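PDB 3MDP: cyclic nucleotide-binding domain (CNMP-BD) protein from Geobacter metallireducens, which probably binds a cyclic nucleotide or similar small ligand through its double-stranded beta-helix domain and may act as a transcription factor. Local coordinates for residues C76-V79 and P80-F84. Residues are numbered along the deposited sequence; the frame is centred on the assembly and turned at random.
Sequences CSVV and PGAIF
Val78 lays its CG1 methyl against Ala82 CB at 3.9 Å and, obliquely, against CD1 of the Phe84 ring at 4.1 Å. With CG1 anti to the backbone N (chi1 -173°), this branch reaches both partners, while CG2 lies beside the first carbon of the Phe84 side chain, 4.2 Å from Phe84 CB. The CB of Phe84 already points toward the valine, and with chi1 at 65° the ring presents its CD1 corner to Val78 CG1.

The chain reverses through a type II beta turn running from Val79 to Ala82. Its closing bond goes from Ala82 N to Val79 O, 3.2 Å long with an N-H...O angle of 149°, and the donor lies in the plane of the carbonyl. Pro80 and Gly81, the latter with a positive phi, fill the two central positions, the usual places for these residues in such a turn. Ala82 CB sits 3.5 Å from Val79 O, beside the closing bond.

The turn carries the chain from strand 74-78 in one sheet of the double-stranded beta-helix to strand 83-84 in the other. Val78 and Phe84 both pack on Leu53 and Val58, and Phe84 also touches Arg140, a succinate-binding residue that is hydrogen-bonded to Ile83 O. Between the side chains, then, cohesion is purely apolar, and a single backbone hydrogen bond supplies the polar link that closes the turn.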
# COMPACT_ATOMS: atom_id res chain seq x y z
N CYS A 76 -11.82 4.95 8.29
CA CYS A 76 -10.71 4.39 9.00
C CYS A 76 -10.39 5.28 10.24
O CYS A 76 -10.58 6.50 10.21
CB CYS A 76 -9.55 4.32 7.97
SG CYS A 76 -8.02 3.86 8.53
N SER A 77 -9.99 4.66 11.34
CA SER A 77 -9.51 5.40 12.51
C SER A 77 -8.02 5.17 12.69
O SER A 77 -7.55 4.02 12.60
CB SER A 77 -10.26 4.95 13.77
OG SER A 77 -11.52 5.59 13.83
N VAL A 78 -7.28 6.25 12.94
CA VAL A 78 -5.83 6.20 13.10
C VAL A 78 -5.46 6.43 14.57
O VAL A 78 -6.03 7.32 15.23
CB VAL A 78 -5.15 7.26 12.16
CG1 VAL A 78 -3.64 7.14 12.16
CG2 VAL A 78 -5.72 7.16 10.69
N VAL A 79 -4.53 5.62 15.07
CA VAL A 79 -4.01 5.74 16.44
C VAL A 79 -2.51 6.07 16.40
O VAL A 79 -1.84 5.92 15.35
CB VAL A 79 -4.24 4.43 17.29
CG1 VAL A 79 -5.76 4.11 17.41
CG2 VAL A 79 -3.45 3.23 16.73
N PRO A 80 -1.96 6.56 17.52
CA PRO A 80 -0.55 6.94 17.50
C PRO A 80 0.38 5.86 17.00
O PRO A 80 0.18 4.67 17.28
CB PRO A 80 -0.27 7.26 18.97
CG PRO A 80 -1.57 7.83 19.44
CD PRO A 80 -2.60 6.93 18.80
N GLY A 81 1.38 6.28 16.23
CA GLY A 81 2.38 5.39 15.70
C GLY A 81 2.13 5.03 14.26
O GLY A 81 3.03 4.46 13.62
N ALA A 82 0.93 5.37 13.75
CA ALA A 82 0.53 5.08 12.38
C ALA A 82 0.56 6.34 11.49
O ALA A 82 0.36 7.47 11.96
CB ALA A 82 -0.87 4.45 12.37
N ILE A 83 0.80 6.12 10.20
CA ILE A 83 0.82 7.18 9.22
C ILE A 83 -0.52 7.37 8.51
O ILE A 83 -1.34 6.43 8.36
CB ILE A 83 1.98 7.01 8.16
CG1 ILE A 83 1.79 5.79 7.27
CG2 ILE A 83 3.36 6.92 8.88
CD1 ILE A 83 2.62 5.86 5.98
N PHE A 84 -0.73 8.59 8.04
CA PHE A 84 -1.90 8.94 7.23
C PHE A 84 -1.52 10.07 6.28
O PHE A 84 -0.44 10.62 6.38
CB PHE A 84 -3.15 9.23 8.11
CG PHE A 84 -3.03 10.45 9.00
CD1 PHE A 84 -2.30 10.41 10.17
CD2 PHE A 84 -3.66 11.64 8.67
CE1 PHE A 84 -2.17 11.55 10.99
CE2 PHE A 84 -3.58 12.75 9.48
CZ PHE A 84 -2.84 12.71 10.65